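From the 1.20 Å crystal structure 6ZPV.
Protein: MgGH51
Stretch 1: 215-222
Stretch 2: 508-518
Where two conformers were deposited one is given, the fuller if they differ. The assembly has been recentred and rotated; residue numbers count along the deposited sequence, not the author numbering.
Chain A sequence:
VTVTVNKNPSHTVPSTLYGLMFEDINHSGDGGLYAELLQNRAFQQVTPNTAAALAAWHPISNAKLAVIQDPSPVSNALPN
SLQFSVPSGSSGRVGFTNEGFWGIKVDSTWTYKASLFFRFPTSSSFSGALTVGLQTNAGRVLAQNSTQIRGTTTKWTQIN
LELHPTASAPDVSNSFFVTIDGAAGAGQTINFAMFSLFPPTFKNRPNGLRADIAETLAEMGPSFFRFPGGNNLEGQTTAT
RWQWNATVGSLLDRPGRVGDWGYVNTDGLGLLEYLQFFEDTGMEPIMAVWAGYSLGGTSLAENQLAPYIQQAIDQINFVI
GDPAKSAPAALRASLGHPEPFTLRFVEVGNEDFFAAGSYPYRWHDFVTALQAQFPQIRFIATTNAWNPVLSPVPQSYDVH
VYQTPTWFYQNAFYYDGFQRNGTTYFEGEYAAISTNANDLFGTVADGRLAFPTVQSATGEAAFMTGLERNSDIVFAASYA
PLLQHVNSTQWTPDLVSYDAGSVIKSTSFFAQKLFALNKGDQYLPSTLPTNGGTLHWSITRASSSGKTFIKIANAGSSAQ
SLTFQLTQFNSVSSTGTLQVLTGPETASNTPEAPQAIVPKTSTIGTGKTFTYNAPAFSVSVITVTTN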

ATOM      1  N   GLU A 215      -9.276   5.542  -3.891  1.00 12.00           N
ATOM      2  CA  GLU A 215     -10.690   5.138  -4.029  1.00 12.65           C
ATOM      3  C   GLU A 215     -10.829   3.647  -4.256  1.00 12.28           C
ATOM      4  O   GLU A 215     -11.785   2.999  -3.786  1.00 13.81           O
ATOM      5  CB  GLU A 215     -11.312   5.887  -5.164  1.00 14.12           C
ATOM      6  CG  GLU A 215     -11.497   7.382  -4.941  1.00 15.07           C
ATOM      7  CD  GLU A 215     -11.801   8.222  -6.169  1.00 19.00           C
ATOM      8  OE1 GLU A 215     -11.881   7.617  -7.283  1.00 23.06           O
ATOM      9  OE2 GLU A 215     -11.836   9.473  -6.061  1.00 21.67           O
ATOM     10  N   THR A 216      -9.907   3.051  -5.026  1.00 12.69           N
ATOM     11  CA  THR A 216      -9.905   1.601  -5.285  1.00 12.55           C
ATOM     12  C   THR A 216      -9.680   0.840  -3.984  1.00 12.96           C
ATOM     13  O   THR A 216     -10.355  -0.198  -3.748  1.00 14.44           O
ATOM     14  CB  THR A 216      -8.893   1.227  -6.354  1.00 12.37           C
ATOM     15  OG1 THR A 216      -9.134   1.913  -7.575  1.00 13.61           O
ATOM     16  CG2 THR A 216      -8.843  -0.260  -6.638  1.00 13.92           C
ATOM     17  N   LEU A 217      -8.746   1.272  -3.153  1.00 12.60           N
ATOM     18  CA  LEU A 217      -8.539   0.613  -1.870  1.00 12.72           C
ATOM     19  C   LEU A 217      -9.789   0.733  -1.043  1.00 14.00           C
ATOM     20  O   LEU A 217     -10.219  -0.262  -0.418  1.00 15.46           O
ATOM     21  CB  LEU A 217      -7.331   1.252  -1.160  1.00 11.97           C
ATOM     22  CG  LEU A 217      -5.997   1.081  -1.892  1.00 12.80           C
ATOM     23  CD1 LEU A 217      -4.859   1.604  -1.007  1.00 12.26           C
ATOM     24  CD2 LEU A 217      -5.753  -0.291  -2.418  1.00 14.91           C
ATOM     25  N   ALA A 218     -10.397   1.902  -0.973  1.00 14.05           N
ATOM     26  CA  ALA A 218     -11.625   2.035  -0.192  1.00 15.97           C
ATOM     27  C   ALA A 218     -12.761   1.179  -0.758  1.00 16.45           C
ATOM     28  O   ALA A 218     -13.549   0.605   0.033  1.00 16.10           O
ATOM     29  CB  ALA A 218     -12.010   3.489  -0.093  1.00 18.27           C
ATOM     30  N   GLU A 219     -12.803   0.966  -2.061  1.00 16.42           N
ATOM     31  CA  GLU A 219     -13.840   0.138  -2.749  1.00 17.32           C
ATOM     32  C   GLU A 219     -13.912  -1.266  -2.246  1.00 17.73           C
ATOM     33  O   GLU A 219     -14.974  -1.896  -2.254  1.00 17.08           O
ATOM     34  CB  GLU A 219     -13.538   0.123  -4.296  1.00 22.83           C
ATOM     35  CG  GLU A 219     -14.384  -0.717  -5.170  1.00 22.95           C
ATOM     36  CD  GLU A 219     -13.949  -0.658  -6.600  1.00 22.63           C
ATOM     37  OE1 GLU A 219     -13.336   0.366  -7.012  1.00 25.95           O
ATOM     38  OE2 GLU A 219     -14.318  -1.684  -7.262  1.00 26.05           O
ATOM     39  N   MET A 220     -12.759  -1.751  -1.806  0.65 17.91           N
ATOM     40  CA  MET A 220     -12.596  -3.140  -1.393  0.65 18.35           C
ATOM     41  C   MET A 220     -13.315  -3.393  -0.068  0.65 17.13           C
ATOM     42  O   MET A 220     -13.550  -4.531   0.226  0.65 21.31           O
ATOM     43  CB  MET A 220     -11.113  -3.511  -1.367  0.65 21.23           C
ATOM     44  CG  MET A 220     -10.830  -4.982  -1.638  0.65 21.73           C
ATOM     45  SD  MET A 220      -9.253  -5.502  -0.906  0.58 21.82           S
ATOM     46  CE  MET A 220      -8.381  -4.288  -1.880  0.65 26.33           C
ATOM     47  N   GLY A 221     -13.686  -2.371   0.698  1.00 15.74           N
ATOM     48  CA  GLY A 221     -14.205  -2.473   2.061  1.00 18.04           C
ATOM     49  C   GLY A 221     -13.260  -3.030   3.092  1.00 13.87           C
ATOM     50  O   GLY A 221     -13.682  -3.740   4.006  1.00 15.86           O
ATOM     51  N   PRO A 222     -11.994  -2.591   3.104  1.00 12.27           N
ATOM     52  CA  PRO A 222     -11.056  -3.086   4.117  1.00 11.80           C
ATOM     53  C   PRO A 222     -11.371  -2.523   5.496  1.00 11.65           C
ATOM     54  O   PRO A 222     -11.796  -1.370   5.631  1.00 12.96           O
ATOM     55  CB  PRO A 222      -9.716  -2.579   3.651  1.00 12.77           C
ATOM     56  CG  PRO A 222     -10.059  -1.298   2.928  1.00 13.08           C
ATOM     57  CD  PRO A 222     -11.389  -1.578   2.225  1.00 13.39           C
ATOM     58  N   SER A 508      -7.899 -11.320  -8.161  1.00 10.85           N
ATOM     59  CA  SER A 508      -7.761 -11.443  -6.717  1.00 10.46           C
ATOM     60  C   SER A 508      -8.359 -10.248  -5.968  1.00 10.84           C
ATOM     61  O   SER A 508      -8.904 -10.455  -4.887  1.00 10.94           O
ATOM     62  CB  SER A 508      -6.280 -11.671  -6.345  1.00 11.11           C
ATOM     63  OG  SER A 508      -5.864 -12.943  -6.794  1.00 12.00           O
ATOM     64  N   PHE A 509      -8.258  -9.041  -6.548  1.00 10.59           N
ATOM     65  CA  PHE A 509      -8.926  -7.876  -5.956  1.00 10.67           C
ATOM     66  C   PHE A 509     -10.413  -8.142  -5.847  1.00 10.72           C
ATOM     67  O   PHE A 509     -11.028  -7.872  -4.801  1.00 11.20           O
ATOM     68  CB  PHE A 509      -8.676  -6.638  -6.818  1.00 11.52           C
ATOM     69  CG  PHE A 509      -9.529  -5.455  -6.409  1.00 12.09           C
ATOM     70  CD1 PHE A 509      -9.095  -4.576  -5.446  1.00 13.47           C
ATOM     71  CD2 PHE A 509     -10.782  -5.239  -6.986  1.00 14.02           C
ATOM     72  CE1 PHE A 509      -9.885  -3.484  -5.104  1.00 15.70           C
ATOM     73  CE2 PHE A 509     -11.564  -4.137  -6.650  1.00 16.02           C
ATOM     74  CZ  PHE A 509     -11.089  -3.280  -5.686  1.00 17.79           C
ATOM     75  N   PHE A 510     -11.032  -8.652  -6.921  1.00 10.98           N
ATOM     76  CA  PHE A 510     -12.474  -8.904  -6.860  1.00 11.11           C
ATOM     77  C   PHE A 510     -12.804  -9.991  -5.845  1.00 10.77           C
ATOM     78  O   PHE A 510     -13.834  -9.862  -5.198  1.00 11.94           O
ATOM     79  CB  PHE A 510     -13.032  -9.201  -8.258  1.00 11.94           C
ATOM     80  CG  PHE A 510     -13.057  -7.988  -9.156  1.00 11.93           C
ATOM     81  CD1 PHE A 510     -13.802  -6.874  -8.806  1.00 13.70           C
ATOM     82  CD2 PHE A 510     -12.355  -7.959 -10.353  1.00 13.86           C
ATOM     83  CE1 PHE A 510     -13.839  -5.783  -9.651  1.00 14.51           C
ATOM     84  CE2 PHE A 510     -12.396  -6.887 -11.193  1.00 15.01           C
ATOM     85  CZ  PHE A 510     -13.115  -5.794 -10.817  1.00 15.24           C
ATOM     86  N   ALA A 511     -11.988 -11.012  -5.695  1.00 11.16           N
ATOM     87  CA  ALA A 511     -12.244 -11.998  -4.627  1.00 11.73           C
ATOM     88  C   ALA A 511     -12.164 -11.336  -3.254  1.00 11.28           C
ATOM     89  O   ALA A 511     -13.015 -11.585  -2.387  1.00 11.53           O
ATOM     90  CB  ALA A 511     -11.301 -13.184  -4.737  1.00 12.85           C
ATOM     91  N   GLN A 512     -11.152 -10.519  -3.036  1.00 11.24           N
ATOM     92  CA  GLN A 512     -11.025  -9.809  -1.757  1.00 11.07           C
ATOM     93  C   GLN A 512     -12.248  -8.931  -1.514  1.00 10.94           C
ATOM     94  O   GLN A 512     -12.781  -8.927  -0.378  1.00 11.77           O
ATOM     95  CB  GLN A 512      -9.748  -8.957  -1.698  1.00 11.31           C
ATOM     96  CG  GLN A 512      -8.426  -9.717  -1.717  1.00 10.42           C
ATOM     97  CD  GLN A 512      -8.207 -10.479  -0.458  1.00 10.60           C
ATOM     98  OE1 GLN A 512      -8.328  -9.905   0.657  1.00 11.32           O
ATOM     99  NE2 GLN A 512      -7.848 -11.763  -0.605  1.00 11.02           N
ATOM    100  N   LYS A 513     -12.669  -8.169  -2.509  1.00 11.09           N
ATOM    101  CA  LYS A 513     -13.840  -7.280  -2.367  1.00 11.32           C
ATOM    102  C   LYS A 513     -15.120  -8.087  -2.117  1.00 11.96           C
ATOM    103  O   LYS A 513     -15.937  -7.675  -1.259  1.00 12.18           O
ATOM    104  CB  LYS A 513     -13.933  -6.457  -3.654  1.00 12.26           C
ATOM    105  CG  LYS A 513     -15.099  -5.488  -3.697  1.00 13.75           C
ATOM    106  CD  LYS A 513     -15.169  -4.678  -5.010  1.00 16.08           C
ATOM    107  CE  LYS A 513     -16.354  -3.735  -5.066  1.00 18.43           C
ATOM    108  NZ  LYS A 513     -16.491  -3.107  -6.410  1.00 20.18           N
ATOM    109  N   LEU A 514     -15.328  -9.158  -2.842  1.00 11.74           N
ATOM    110  CA  LEU A 514     -16.522  -9.984  -2.640  1.00 12.30           C
ATOM    111  C   LEU A 514     -16.557 -10.509  -1.206  1.00 12.11           C
ATOM    112  O   LEU A 514     -17.635 -10.567  -0.600  1.00 13.20           O
ATOM    113  CB  LEU A 514     -16.564 -11.132  -3.657  1.00 12.63           C
ATOM    114  CG  LEU A 514     -16.976 -10.748  -5.077  1.00 13.38           C
ATOM    115  CD1 LEU A 514     -16.724 -11.882  -6.006  1.00 15.78           C
ATOM    116  CD2 LEU A 514     -18.403 -10.322  -5.167  1.00 17.18           C
ATOM    117  N   PHE A 515     -15.412 -10.913  -0.657  1.00 11.19           N
ATOM    118  CA  PHE A 515     -15.413 -11.434   0.705  1.00 10.75           C
ATOM    119  C   PHE A 515     -15.648 -10.336   1.716  1.00 11.39           C
ATOM    120  O   PHE A 515     -16.394 -10.524   2.682  1.00 12.33           O
ATOM    121  CB  PHE A 515     -14.139 -12.252   0.984  1.00 11.28           C
ATOM    122  CG  PHE A 515     -14.241 -13.711   0.559  1.00 11.02           C
ATOM    123  CD1 PHE A 515     -14.451 -14.077  -0.739  1.00 12.16           C
ATOM    124  CD2 PHE A 515     -14.128 -14.706   1.512  1.00 12.56           C
ATOM    125  CE1 PHE A 515     -14.628 -15.410  -1.068  1.00 12.54           C
ATOM    126  CE2 PHE A 515     -14.306 -16.029   1.179  1.00 12.54           C
ATOM    127  CZ  PHE A 515     -14.546 -16.385  -0.114  1.00 12.27           C
ATOM    128  N   ALA A 516     -14.983  -9.197   1.558  1.00 11.42           N
ATOM    129  CA  ALA A 516     -15.015  -8.119   2.551  1.00 11.48           C
ATOM    130  C   ALA A 516     -16.312  -7.345   2.548  1.00 12.22           C
ATOM    131  O   ALA A 516     -16.760  -6.904   3.617  1.00 14.12           O
ATOM    132  CB  ALA A 516     -13.843  -7.166   2.298  1.00 13.38           C
ATOM    133  N   LEU A 517     -16.921  -7.124   1.391  1.00 11.80           N
ATOM    134  CA  LEU A 517     -18.160  -6.320   1.348  1.00 12.81           C
ATOM    135  C   LEU A 517     -19.409  -7.152   1.674  1.00 15.47           C
ATOM    136  O   LEU A 517     -20.525  -6.556   1.825  1.00 18.98           O
ATOM    137  CB  LEU A 517     -18.350  -5.753  -0.046  1.00 13.85           C
ATOM    138  CG  LEU A 517     -17.437  -4.594  -0.422  1.00 15.55           C
ATOM    139  CD1 LEU A 517     -17.849  -4.061  -1.764  1.00 17.42           C
ATOM    140  CD2 LEU A 517     -17.472  -3.456   0.597  1.00 18.05           C
ATOM    141  N   ASN A 518     -19.312  -8.444   1.751  1.00 13.27           N
ATOM    142  CA  ASN A 518     -20.442  -9.359   1.940  1.00 13.69           C
ATOM    143  C   ASN A 518     -20.124 -10.272   3.154  1.00 12.88           C
ATOM    144  O   ASN A 518     -19.968 -11.482   3.007  1.00 15.06           O
ATOM    145  CB  ASN A 518     -20.707 -10.149   0.648  1.00 14.13           C
ATOM    146  CG  ASN A 518     -20.912  -9.248  -0.530  1.00 14.30           C
ATOM    147  OD1 ASN A 518     -21.974  -8.661  -0.725  1.00 16.68           O
ATOM    148  ND2 ASN A 518     -19.902  -9.125  -1.340  1.00 14.47           N
TER
HETATM  149  O   HOH W   1     -14.605  -5.997   5.586  0.50 17.97           O
HETATM  150  O   HOH W   2     -16.595  -3.766   4.228  1.00 34.16           O

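Helices far apart in sequence can meet near the end of one of them, where side chains and backbone both come against the other helix. The contact between 215-222 and 508-518 in MgGH51 illustrates the principle. The two helix axes come no nearer than 11.0 Å and run at 50° to each other, yet the backbones close to 4.4 Å between M220 CA and K513 CA.

The polar link across the contact is a salt bridge. K513 NZ donates a hydrogen bond to E219 OE2 at 2.7 Å. The lysine is fully extended, with all four chi angles t, and the glutamate, t at chi1 and chi2, brings its carboxylate nearer than its CA-to-CB direction alone would suggest.

Apolar packing centres on M220, which buries more area here than any other residue. Its CE lies 3.6 Å from F509 CE1, and its SD lies 3.6 Å from Q512 CB. The sulfur also makes a sulfur-aromatic contact with F509, oblique to the ring, at 5.4 Å from SD to the ring centroid. The ring edge faces more polar company: T216 O is 3.6 Å from F509 CE1, and E219 OE2 is 3.7 Å from F509 CE2.

Small residues line part of the backbone contact. A516 points its CB toward the first stretch, 3.4 Å from M220 O. G221 turns out of the helix with positive phi, a conformation that favours glycine, and its CA sits 3.7 Å from L517 CD2; an ideal CB would fall 2.5 Å from that same methyl, a clash.

Two waters each lie within hydrogen-bonding distance of both G221 O and A516 O (water oxygen to G221 O 2.9 Å in both cases), so solvent can bridge two carbonyls, which as acceptors cannot pair directly.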